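Local coordinates for FMN-dependent nitronate monooxygenase (Shewanella oneidensis, PDB 5LSM), which probably catalyses the FMN-dependent oxidation of propionate 3-nitronate by molecular oxygen, yielding 3-oxopropanoate, nitrate and nitrite, and so detoxifies nitronates, at residues A91-E96 with M284-P289; R254-S259 with G315-S320; W163-G168 with A206-P211; G39-A44 with E52-A57. All blocks are in the same frame, centred on the assembly; numbering follows the deposited sequence.

Contact 1. Residues A91-E96 with M284-P289; sequences APYFAE and MAEMGP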
loop_
_atom_site.group_PDB
_atom_site.type_symbol
_atom_site.label_atom_id
_atom_site.label_comp_id
_atom_site.label_asym_id
_atom_site.label_seq_id
_atom_site.Cartn_x
_atom_site.Cartn_y
_atom_site.Cartn_z
ATOM N N ALA A 91 29.438 -10.110 12.015
ATOM C CA ALA A 91 30.873 -10.382 11.986
ATOM C C ALA A 91 31.429 -10.679 10.567
ATOM O O ALA A 91 32.451 -10.124 10.178
ATOM C CB ALA A 91 31.207 -11.509 12.952
ATOM N N PRO A 92 30.724 -11.506 9.777
ATOM C CA PRO A 92 31.161 -11.790 8.410
ATOM C C PRO A 92 31.398 -10.558 7.529
ATOM O O PRO A 92 32.358 -10.532 6.744
ATOM C CB PRO A 92 30.008 -12.613 7.844
ATOM C CG PRO A 92 29.426 -13.301 9.027
ATOM C CD PRO A 92 29.559 -12.328 10.160
ATOM N N TYR A 93 30.526 -9.558 7.635
ATOM C CA TYR A 93 30.713 -8.326 6.877
ATOM C C TYR A 93 31.908 -7.557 7.380
ATOM O O TYR A 93 32.671 -7.020 6.589
ATOM C CB TYR A 93 29.474 -7.439 6.919
ATOM C CG TYR A 93 28.241 -8.103 6.376
ATOM C CD1 TYR A 93 28.206 -8.601 5.071
ATOM C CD2 TYR A 93 27.118 -8.265 7.176
ATOM C CE1 TYR A 93 27.084 -9.249 4.584
ATOM C CE2 TYR A 93 25.990 -8.896 6.700
ATOM C CZ TYR A 93 25.974 -9.390 5.405
ATOM O OH TYR A 93 24.834 -10.010 4.961
ATOM N N PHE A 94 32.078 -7.503 8.692
ATOM C CA PHE A 94 33.216 -6.804 9.261
ATOM C C PHE A 94 34.507 -7.414 8.744
ATOM O O PHE A 94 35.404 -6.705 8.299
ATOM C CB PHE A 94 33.180 -6.873 10.782
ATOM C CG PHE A 94 32.031 -6.142 11.385
ATOM C CD1 PHE A 94 31.736 -4.849 10.991
ATOM C CD2 PHE A 94 31.243 -6.742 12.341
ATOM C CE1 PHE A 94 30.685 -4.162 11.564
ATOM C CE2 PHE A 94 30.196 -6.063 12.920
ATOM C CZ PHE A 94 29.900 -4.781 12.515
ATOM N N ALA A 95 34.560 -8.735 8.747
ATOM C CA ALA A 95 35.660 -9.466 8.127
ATOM C C ALA A 95 35.836 -9.123 6.632
ATOM O O ALA A 95 36.927 -8.798 6.182
ATOM C CB ALA A 95 35.449 -10.966 8.311
ATOM N N GLU A 96 34.768 -9.244 5.857
ATOM C CA GLU A 96 34.841 -8.967 4.424
ATOM C C GLU A 96 35.458 -7.588 4.179
ATOM O O GLU A 96 36.457 -7.462 3.485
ATOM C CB GLU A 96 33.449 -9.075 3.796
ATOM C CG GLU A 96 33.364 -8.572 2.365
ATOM C CD GLU A 96 32.017 -8.832 1.733
ATOM O OE1 GLU A 96 31.134 -9.368 2.437
ATOM O OE2 GLU A 96 31.846 -8.508 0.532
ATOM N N MET A 284 19.728 -5.802 3.065
ATOM C CA MET A 284 18.326 -6.117 3.312
ATOM C C MET A 284 17.967 -7.503 2.784
ATOM O O MET A 284 17.256 -8.259 3.457
ATOM C CB MET A 284 17.408 -5.080 2.686
ATOM C CG MET A 284 17.556 -3.667 3.234
ATOM S SD MET A 284 16.756 -2.496 2.121
ATOM C CE MET A 284 17.871 -1.094 2.228
ATOM N N ALA A 285 18.450 -7.842 1.590
ATOM C CA ALA A 285 18.164 -9.152 1.003
ATOM C C ALA A 285 18.746 -10.316 1.829
ATOM O O ALA A 285 18.104 -11.357 1.958
ATOM C CB ALA A 285 18.658 -9.216 -0.425
ATOM N N GLU A 286 19.919 -10.121 2.435
ATOM C CA GLU A 286 20.627 -11.226 3.105
ATOM C C GLU A 286 20.249 -11.336 4.560
ATOM O O GLU A 286 20.281 -12.419 5.108
ATOM C CB GLU A 286 22.150 -11.070 2.987
ATOM C CG GLU A 286 22.663 -11.267 1.573
ATOM C CD GLU A 286 24.157 -11.014 1.448
ATOM O OE1 GLU A 286 24.791 -10.645 2.456
ATOM O OE2 GLU A 286 24.696 -11.152 0.328
ATOM N N MET A 287 19.898 -10.212 5.182
ATOM C CA MET A 287 19.659 -10.154 6.623
ATOM C C MET A 287 18.210 -9.779 6.979
ATOM O O MET A 287 17.829 -9.795 8.157
ATOM C CB MET A 287 20.635 -9.157 7.279
ATOM C CG MET A 287 22.107 -9.563 7.183
ATOM S SD MET A 287 22.505 -11.050 8.137
ATOM C CE MET A 287 22.249 -10.442 9.809
ATOM N N GLY A 288 17.386 -9.514 5.973
ATOM C CA GLY A 288 16.017 -9.051 6.211
ATOM C C GLY A 288 15.072 -9.441 5.091
ATOM O O GLY A 288 15.069 -10.587 4.673
ATOM N N PRO A 289 14.289 -8.478 4.569
ATOM C CA PRO A 289 14.329 -7.056 4.898
ATOM C C PRO A 289 14.085 -6.723 6.385
ATOM O O PRO A 289 14.696 -5.779 6.918
ATOM C CB PRO A 289 13.217 -6.486 4.023
#
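This is a helix-to-helix contact carried by one tyrosine: Tyr93 of helix 91-97 reaches across to Glu286 and Met287 at the end of helix 282-287, both helices lying well outside the parallel strands of the TIM barrel. The backbones stay far apart, the closest CA atoms, those of Tyr93 and Glu286, being 11.2 Å from each other, so the long phenol has to span the gap. Its hydroxyl OH gives a hydrogen bond of 2.6 Å to Glu286 OE1, which accepts on the anti lone pair, turned away from OE2. Glu286 OE1 lies at the ring edge, in plane, and the carboxylate is itself nearly coplanar with the ring, 12° apart. On the other flank of the hydroxyl, Met287 CG also sits at the edge, 3.5 Å from Tyr93 OH and 4.0 Å from Tyr93 CE2. Met287 bends at chi2 and chi3 (both -67°), and the two side chains slide past each other in opposite directions. Glu286 is extended beyond CG, and its OE2 forms a salt bridge with Arg282. The same arginine pairs with Glu96, whose OE1 is 6.5 Å from Glu286 OE1, and would be expected to ease the repulsion between the two acids. A phenylalanine in place of Tyr93 would probably leave Glu286 OE1 without its phenolic donor and the carboxylate steadied mainly by Arg282. Around the contact, Phe319 meets the Tyr93 ring edge-to-face, Leu307 of helix 301-313 packs against the same side chain, and Trp86 and Gln89 of helix 80-89 touch Met287.

Contact 2. Residues R254-S259 with G315-S320; sequences REALQS and GFWDFS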
loop_
_atom_site.group_PDB
_atom_site.type_symbol
_atom_site.label_atom_id
_atom_site.label_comp_id
_atom_site.label_asym_id
_atom_site.label_seq_id
_atom_site.Cartn_x
_atom_site.Cartn_y
_atom_site.Cartn_z
ATOM N N ARG A 254 21.670 9.252 -4.853
ATOM C CA ARG A 254 21.194 9.764 -6.159
ATOM C C ARG A 254 21.221 8.719 -7.300
ATOM O O ARG A 254 20.326 8.688 -8.166
ATOM C CB ARG A 254 22.013 10.983 -6.574
ATOM C CG ARG A 254 21.727 12.230 -5.760
ATOM C CD ARG A 254 22.643 13.386 -6.148
ATOM N NE ARG A 254 22.179 14.654 -5.584
ATOM C CZ ARG A 254 21.236 15.427 -6.126
ATOM N NH1 ARG A 254 20.664 15.096 -7.282
ATOM N NH2 ARG A 254 20.859 16.539 -5.507
ATOM N N GLU A 255 22.269 7.901 -7.320
ATOM C CA GLU A 255 22.477 6.926 -8.394
ATOM C C GLU A 255 21.478 5.784 -8.279
ATOM O O GLU A 255 20.994 5.255 -9.280
ATOM C CB GLU A 255 23.897 6.365 -8.317
ATOM C CG GLU A 255 24.248 5.386 -9.434
ATOM C CD GLU A 255 25.635 5.618 -10.018
ATOM O OE1 GLU A 255 26.324 6.569 -9.581
ATOM O OE2 GLU A 255 26.030 4.858 -10.927
ATOM N N ALA A 256 21.201 5.394 -7.041
ATOM C CA ALA A 256 20.255 4.337 -6.765
ATOM C C ALA A 256 18.854 4.773 -7.183
ATOM O O ALA A 256 18.176 4.053 -7.914
ATOM C CB ALA A 256 20.296 3.971 -5.286
ATOM N N LEU A 257 18.453 5.983 -6.784
ATOM C CA LEU A 257 17.143 6.528 -7.192
ATOM C C LEU A 257 16.903 6.497 -8.708
ATOM O O LEU A 257 15.758 6.418 -9.150
ATOM C CB LEU A 257 16.985 7.963 -6.704
ATOM C CG LEU A 257 16.848 8.159 -5.201
ATOM C CD1 LEU A 257 17.233 9.588 -4.824
ATOM C CD2 LEU A 257 15.441 7.816 -4.736
ATOM N N GLN A 258 17.961 6.648 -9.496
ATOM C CA GLN A 258 17.824 6.788 -10.958
ATOM C C GLN A 258 17.909 5.436 -11.667
ATOM O O GLN A 258 17.427 5.283 -12.786
ATOM C CB GLN A 258 18.899 7.733 -11.517
ATOM C CG GLN A 258 18.522 9.200 -11.416
ATOM C CD GLN A 258 19.721 10.124 -11.389
ATOM O OE1 GLN A 258 20.667 9.916 -10.629
ATOM N NE2 GLN A 258 19.674 11.171 -12.193
ATOM N N SER A 259 18.501 4.456 -10.999
ATOM C CA SER A 259 18.538 3.088 -11.501
ATOM C C SER A 259 17.165 2.411 -11.461
ATOM O O SER A 259 16.238 2.894 -10.818
ATOM C CB SER A 259 19.514 2.269 -10.668
ATOM O OG SER A 259 18.979 2.039 -9.378
ATOM N N GLY A 315 32.057 2.581 -3.559
ATOM C CA GLY A 315 31.005 2.785 -4.550
ATOM C C GLY A 315 29.917 1.726 -4.558
ATOM O O GLY A 315 29.140 1.645 -5.510
ATOM N N PHE A 316 29.841 0.926 -3.500
ATOM C CA PHE A 316 28.729 0.000 -3.314
ATOM C C PHE A 316 27.657 0.668 -2.469
ATOM O O PHE A 316 27.960 1.262 -1.439
ATOM C CB PHE A 316 29.200 -1.263 -2.604
ATOM C CG PHE A 316 30.129 -2.104 -3.416
ATOM C CD1 PHE A 316 29.692 -2.704 -4.590
ATOM C CD2 PHE A 316 31.428 -2.331 -2.995
ATOM C CE1 PHE A 316 30.543 -3.495 -5.340
ATOM C CE2 PHE A 316 32.280 -3.113 -3.742
ATOM C CZ PHE A 316 31.834 -3.706 -4.913
ATOM N N TRP A 317 26.395 0.515 -2.867
ATOM C CA TRP A 317 25.295 0.982 -2.031
ATOM C C TRP A 317 24.742 -0.117 -1.113
ATOM O O TRP A 317 23.710 0.071 -0.477
ATOM C CB TRP A 317 24.196 1.671 -2.873
ATOM C CG TRP A 317 23.446 0.830 -3.902
ATOM C CD1 TRP A 317 22.764 -0.321 -3.671
ATOM C CD2 TRP A 317 23.141 1.201 -5.264
ATOM N NE1 TRP A 317 22.116 -0.731 -4.819
ATOM C CE2 TRP A 317 22.319 0.196 -5.802
ATOM C CE3 TRP A 317 23.508 2.270 -6.080
ATOM C CZ2 TRP A 317 21.890 0.203 -7.127
ATOM C CZ3 TRP A 317 23.081 2.276 -7.407
ATOM C CH2 TRP A 317 22.278 1.247 -7.911
ATOM N N ASP A 318 25.538 -1.174 -0.917
ATOM C CA ASP A 318 25.090 -2.419 -0.263
ATOM C C ASP A 318 24.704 -2.247 1.210
ATOM O O ASP A 318 23.947 -3.048 1.741
ATOM C CB ASP A 318 26.174 -3.523 -0.375
ATOM C CG ASP A 318 26.456 -3.955 -1.840
ATOM O OD1 ASP A 318 25.986 -3.267 -2.774
ATOM O OD2 ASP A 318 27.183 -4.958 -2.055
ATOM N N PHE A 319 25.240 -1.238 1.886
ATOM C CA PHE A 319 24.965 -1.065 3.315
ATOM C C PHE A 319 24.416 0.333 3.621
ATOM O O PHE A 319 24.631 0.869 4.701
ATOM C CB PHE A 319 26.227 -1.370 4.142
ATOM C CG PHE A 319 26.616 -2.820 4.132
ATOM C CD1 PHE A 319 26.095 -3.696 5.069
ATOM C CD2 PHE A 319 27.405 -3.329 3.117
ATOM C CE1 PHE A 319 26.389 -5.044 5.020
ATOM C CE2 PHE A 319 27.701 -4.677 3.051
ATOM C CZ PHE A 319 27.198 -5.533 4.009
ATOM N N SER A 320 23.691 0.912 2.667
ATOM C CA SER A 320 23.172 2.267 2.826
ATOM C C SER A 320 21.655 2.255 3.097
ATOM O O SER A 320 20.927 1.459 2.512
ATOM C CB SER A 320 23.472 3.095 1.583
ATOM O OG SER A 320 24.865 3.276 1.403
#
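Ala256 lies over one face of the Trp317 indole, the central element of a small apolar contact between helix 251-258 and an irregular segment. Ala256 CB is 3.9 Å from the centroid of the six-membered ring of Trp317 and 17° off the ring normal, which satisfies the criteria for a CH-pi interaction. The backbone joins in, with Ala256 CA 3.6 Å from Trp317 CZ3 over the same face. Glu255 approaches differently: its CG stands at the ring edge, in plane, 3.9 Å from Trp317 CZ3, while its carboxylate is turned 64° to the indole. Ser259 OG comes in obliquely, 3.7 Å from Trp317 CH2.

What positions these groups lies one step further out. Ser259 OG folds back to donate to Ala256 O at 2.6 Å, in the carbonyl plane and on a lone pair, which fixes the hydroxyl beside the indole. For Trp317, a chi1 of 64° places CG between backbone N and carbonyl carbon and sends the ring toward the helix. Two residues earlier, Gly315, at positive phi, is the C-prime residue of a Schellman motif that ends helix 301-313. Leu322 also touches the indole. The contact thus lays the segment that follows helix 301-313 against helix 251-258, while on that helix Leu257 points away from segment 315-320, and its side chain touches Leu242 and Cys324.

Contact 3. Residues W163-G168 with A206-P211; sequences WLEARG and AAVEIP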
loop_
_atom_site.group_PDB
_atom_site.type_symbol
_atom_site.label_atom_id
_atom_site.label_comp_id
_atom_site.label_asym_id
_atom_site.label_seq_id
_atom_site.Cartn_x
_atom_site.Cartn_y
_atom_site.Cartn_z
ATOM N N TRP A 163 -6.143 9.606 18.061
ATOM C CA TRP A 163 -5.303 9.905 19.211
ATOM C C TRP A 163 -4.692 11.288 19.055
ATOM O O TRP A 163 -4.637 12.047 20.006
ATOM C CB TRP A 163 -4.192 8.872 19.365
ATOM C CG TRP A 163 -3.394 9.056 20.637
ATOM C CD1 TRP A 163 -3.729 8.611 21.874
ATOM C CD2 TRP A 163 -2.136 9.728 20.782
ATOM N NE1 TRP A 163 -2.765 8.957 22.778
ATOM C CE2 TRP A 163 -1.772 9.639 22.134
ATOM C CE3 TRP A 163 -1.296 10.410 19.905
ATOM C CZ2 TRP A 163 -0.589 10.176 22.628
ATOM C CZ3 TRP A 163 -0.110 10.946 20.397
ATOM C CH2 TRP A 163 0.225 10.835 21.746
ATOM N N LEU A 164 -4.236 11.602 17.848
ATOM C CA LEU A 164 -3.637 12.892 17.569
ATOM C C LEU A 164 -4.644 14.061 17.670
ATOM O O LEU A 164 -4.338 15.111 18.240
ATOM C CB LEU A 164 -2.976 12.876 16.198
ATOM C CG LEU A 164 -1.794 11.924 16.090
ATOM C CD1 LEU A 164 -1.345 11.773 14.646
ATOM C CD2 LEU A 164 -0.646 12.415 16.948
ATOM N N GLU A 165 -5.839 13.872 17.130
ATOM C CA GLU A 165 -6.880 14.874 17.253
ATOM C C GLU A 165 -7.181 15.145 18.716
ATOM O O GLU A 165 -7.177 16.294 19.164
ATOM C CB GLU A 165 -8.136 14.407 16.555
ATOM C CG GLU A 165 -9.177 15.494 16.371
ATOM C CD GLU A 165 -10.386 14.991 15.617
ATOM O OE1 GLU A 165 -10.864 13.883 15.951
ATOM O OE2 GLU A 165 -10.832 15.680 14.672
ATOM N N ALA A 166 -7.357 14.063 19.467
ATOM C CA ALA A 166 -7.744 14.117 20.877
ATOM C C ALA A 166 -6.704 14.844 21.726
ATOM O O ALA A 166 -7.036 15.457 22.716
ATOM C CB ALA A 166 -7.958 12.700 21.408
ATOM N N ARG A 167 -5.448 14.774 21.317
ATOM C CA ARG A 167 -4.357 15.404 22.029
ATOM C C ARG A 167 -3.989 16.765 21.427
ATOM O O ARG A 167 -2.939 17.309 21.721
ATOM C CB ARG A 167 -3.137 14.475 22.016
ATOM C CG ARG A 167 -3.326 13.181 22.801
ATOM C CD ARG A 167 -2.172 12.962 23.767
ATOM N NE ARG A 167 -1.838 14.207 24.473
ATOM C CZ ARG A 167 -0.606 14.619 24.779
ATOM N NH1 ARG A 167 0.466 13.894 24.479
ATOM N NH2 ARG A 167 -0.449 15.780 25.392
ATOM N N GLY A 168 -4.855 17.317 20.589
ATOM C CA GLY A 168 -4.757 18.718 20.213
ATOM C C GLY A 168 -4.006 19.024 18.925
ATOM O O GLY A 168 -3.741 20.188 18.637
ATOM N N ALA A 206 -12.632 10.672 6.914
ATOM C CA ALA A 206 -13.982 10.328 7.391
ATOM C C ALA A 206 -14.077 10.370 8.905
ATOM O O ALA A 206 -15.137 10.626 9.465
ATOM C CB ALA A 206 -14.396 8.947 6.884
ATOM N N ALA A 207 -12.971 10.099 9.569
ATOM C CA ALA A 207 -12.976 9.900 11.006
ATOM C C ALA A 207 -12.697 11.186 11.799
ATOM O O ALA A 207 -12.976 11.240 12.978
ATOM C CB ALA A 207 -11.949 8.828 11.367
ATOM N N VAL A 208 -12.006 12.149 11.200
ATOM C CA VAL A 208 -11.578 13.342 11.939
ATOM C C VAL A 208 -12.212 14.590 11.358
ATOM O O VAL A 208 -12.701 14.586 10.239
ATOM C CB VAL A 208 -10.033 13.522 11.971
ATOM C CG1 VAL A 208 -9.354 12.270 12.483
ATOM C CG2 VAL A 208 -9.475 13.908 10.608
ATOM N N GLU A 209 -12.218 15.651 12.146
ATOM C CA GLU A 209 -12.760 16.917 11.704
ATOM C C GLU A 209 -11.654 17.848 11.246
ATOM O O GLU A 209 -11.888 18.697 10.410
ATOM C CB GLU A 209 -13.561 17.565 12.827
ATOM C CG GLU A 209 -14.859 16.843 13.156
ATOM C CD GLU A 209 -15.315 17.106 14.581
ATOM O OE1 GLU A 209 -15.558 16.131 15.325
ATOM O OE2 GLU A 209 -15.387 18.293 14.971
ATOM N N ILE A 210 -10.444 17.661 11.769
ATOM C CA ILE A 210 -9.309 18.507 11.399
ATOM C C ILE A 210 -8.722 18.197 10.018
ATOM O O ILE A 210 -9.116 17.226 9.379
ATOM C CB ILE A 210 -8.195 18.483 12.459
ATOM C CG1 ILE A 210 -7.642 17.059 12.661
ATOM C CG2 ILE A 210 -8.718 19.083 13.756
ATOM C CD1 ILE A 210 -6.604 16.957 13.767
ATOM N N PRO A 211 -7.882 19.112 9.493
ATOM C CA PRO A 211 -7.392 18.927 8.121
ATOM C C PRO A 211 -6.421 17.756 8.002
ATOM O O PRO A 211 -5.665 17.483 8.932
ATOM C CB PRO A 211 -6.662 20.243 7.830
ATOM C CG PRO A 211 -7.284 21.232 8.765
ATOM C CD PRO A 211 -7.580 20.468 10.003
HETATM O O HOH W 1 -13.605 13.582 15.467
#
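The Glu165 carboxylate accepts the backbone N-H of Glu209 through OE2, on the syn lone pair, the side facing OE1. The bond is 2.9 Å long from Glu209 N to Glu165 OE2 and nearly straight at 168°. Within segment 163-168 a second flat group, the Trp163 indole, has Arg167 CD on one face, 3.4 Å above its plane and offset toward the rim. Apolar atoms also touch Glu165: Val208 CB comes to 3.5 Å from Glu165 OE2, and Ile210 CD1 lies 3.9 Å from Glu165 CG as the two chains run past each other in opposite directions. Glu165 reaches this far because CG is anti to the backbone N (chi1 -168°) and the chain is extended beyond it. Both segments mark the ends of consecutive barrel helices, 158-166 closing in a Schellman motif at Gly168 and 197-207 leading on to strand 212-215. The chemistry is that of an acid holding a turn by its main chain. A water 2.8 Å from Glu165 OE1 can donate to it or to Glu209 OE1, though it has more acceptors in reach than protons; it may soften the repulsion between the two carboxylates.

Contact 4. Residues G39-A44 with E52-A57; sequences GSLPCA and EAELTA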
loop_
_atom_site.group_PDB
_atom_site.type_symbol
_atom_site.label_atom_id
_atom_site.label_comp_id
_atom_site.label_asym_id
_atom_site.label_seq_id
_atom_site.Cartn_x
_atom_site.Cartn_y
_atom_site.Cartn_z
ATOM N N GLY A 39 8.150 24.822 3.483
ATOM C CA GLY A 39 9.466 24.180 3.593
ATOM C C GLY A 39 9.702 23.630 4.987
ATOM O O GLY A 39 9.126 24.119 5.949
ATOM N N SER A 40 10.553 22.620 5.094
ATOM C CA SER A 40 10.671 21.845 6.314
ATOM C C SER A 40 12.124 21.578 6.663
ATOM O O SER A 40 12.917 21.179 5.796
ATOM C CB SER A 40 9.942 20.508 6.171
ATOM O OG SER A 40 8.565 20.695 5.905
ATOM N N LEU A 41 12.465 21.809 7.937
ATOM C CA LEU A 41 13.790 21.500 8.472
ATOM C C LEU A 41 13.688 20.241 9.331
ATOM O O LEU A 41 12.993 20.233 10.354
ATOM C CB LEU A 41 14.338 22.678 9.298
ATOM C CG LEU A 41 15.727 22.481 9.926
ATOM C CD1 LEU A 41 16.799 22.252 8.887
ATOM C CD2 LEU A 41 16.132 23.646 10.821
ATOM N N PRO A 42 14.290 19.140 8.856
ATOM C CA PRO A 42 14.392 17.949 9.700
ATOM C C PRO A 42 15.397 18.182 10.825
ATOM O O PRO A 42 16.528 18.573 10.555
ATOM C CB PRO A 42 14.886 16.876 8.731
ATOM C CG PRO A 42 15.632 17.623 7.663
ATOM C CD PRO A 42 15.036 19.000 7.588
ATOM N N CYS A 43 14.955 18.026 12.071
ATOM C CA CYS A 43 15.814 18.279 13.236
ATOM C C CYS A 43 16.231 17.049 14.023
ATOM O O CYS A 43 16.983 17.172 14.963
ATOM C CB CYS A 43 15.140 19.267 14.180
ATOM S SG CYS A 43 14.808 20.818 13.347
ATOM N N ALA A 44 15.802 15.860 13.616
ATOM C CA ALA A 44 16.068 14.657 14.410
ATOM C C ALA A 44 17.571 14.407 14.644
ATOM O O ALA A 44 17.954 13.874 15.684
ATOM C CB ALA A 44 15.415 13.436 13.763
ATOM N N GLU A 52 20.269 25.584 15.868
ATOM C CA GLU A 52 20.210 27.050 15.905
ATOM C C GLU A 52 20.813 27.695 14.637
ATOM O O GLU A 52 20.284 28.676 14.105
ATOM C CB GLU A 52 20.941 27.551 17.152
ATOM C CG GLU A 52 20.603 28.977 17.547
ATOM C CD GLU A 52 21.032 29.297 18.969
ATOM O OE1 GLU A 52 20.608 28.590 19.911
ATOM O OE2 GLU A 52 21.827 30.238 19.139
ATOM N N ALA A 53 21.942 27.157 14.186
ATOM C CA ALA A 53 22.580 27.608 12.946
ATOM C C ALA A 53 21.590 27.514 11.788
ATOM O O ALA A 53 21.376 28.467 11.054
ATOM C CB ALA A 53 23.819 26.753 12.644
ATOM N N GLU A 54 20.978 26.349 11.644
ATOM C CA GLU A 54 20.195 26.063 10.469
ATOM C C GLU A 54 18.910 26.897 10.453
ATOM O O GLU A 54 18.493 27.368 9.400
ATOM C CB GLU A 54 19.912 24.570 10.366
ATOM C CG GLU A 54 19.789 24.100 8.935
ATOM C CD GLU A 54 20.984 23.325 8.443
ATOM O OE1 GLU A 54 21.562 23.744 7.430
ATOM O OE2 GLU A 54 21.274 22.243 8.995
ATOM N N LEU A 55 18.374 27.196 11.631
ATOM C CA LEU A 55 17.197 28.061 11.729
ATOM C C LEU A 55 17.563 29.502 11.467
ATOM O O LEU A 55 16.753 30.253 10.919
ATOM C CB LEU A 55 16.517 27.942 13.107
ATOM C CG LEU A 55 15.567 26.747 13.253
ATOM C CD1 LEU A 55 15.366 26.394 14.713
ATOM C CD2 LEU A 55 14.230 27.022 12.576
ATOM N N THR A 56 18.755 29.906 11.913
ATOM C CA THR A 56 19.241 31.247 11.638
ATOM C C THR A 56 19.452 31.424 10.116
ATOM O O THR A 56 18.967 32.394 9.518
ATOM C CB THR A 56 20.524 31.567 12.463
ATOM O OG1 THR A 56 20.172 31.720 13.845
ATOM C CG2 THR A 56 21.183 32.861 11.999
ATOM N N ALA A 57 20.059 30.426 9.477
ATOM C CA ALA A 57 20.201 30.428 8.020
ATOM C C ALA A 57 18.852 30.491 7.285
ATOM O O ALA A 57 18.731 31.183 6.275
ATOM C CB ALA A 57 21.000 29.225 7.553
#
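Beside the place where Glu54 and Leu55 pack on Leu41, the carbonyl oxygen of Glu52 is gripped by two donors, Thr56 N at 2.9 Å from Glu52 O and Thr56 OG1 at 3.1 Å from it. They arrive from opposite faces of the carbonyl plane, the hydroxyl tilted 32° from that plane, and so pair one helical turn twice. The contact itself is apolar. Leu41 points toward the helix, its CG anti to the backbone N (chi1 180°), and forks around the helix surface. One branch, CD1, meets Glu54 CG at 3.5 Å; the other, CD2, lies 3.9 Å from Glu54 CB and 4.0 Å from Leu55 CG. Glu54 therefore contributes its aliphatic part, and its bend at chi2 (105°) takes the carboxylate off to Ser26, whose OG is hydrogen-bonded to Glu54 OE1. An alanine in place of Leu41 would probably open a gap between strand and helix where the two methyl branches meet Glu54 CG and Leu55 CG. The arrangement is the first half of a beta-alpha-beta crossover: strand 39-42, helix 48-59, then strand 66-71, which lies parallel to the first and is joined to it by backbone hydrogen bonds of Asn67 and Asn69. Leu55 also packs on Ile66 and Val68 of that second strand and on Leu121 and Phe124 of helix 115-124, so Leu55 ties the helix both to the barrel strands and to helix 115-124.

Contacts 1 and 2 belong together: their centres are about 17 Å apart, their segments alternate along the chain, and they touch where Tyr93 CD1 approaches Phe319 CZ at 3.4 Å. Contact 3 lies on the opposite side of the chain's centre from both, its own centre about 42 Å from that of contact 1, nested within the loop that contact 1 closes. Contact 4 is the innermost, its centre about 14 Å from the chain's centre. It is also near the cofactor: the Leu41 side chain is about 10 Å from FMN and about 7 Å from that of FMN-binding Asn69. In contact 2 the Ala256 side chain is about 12 Å from FMN, whereas contacts 1 and 3 lie away from the flavin site.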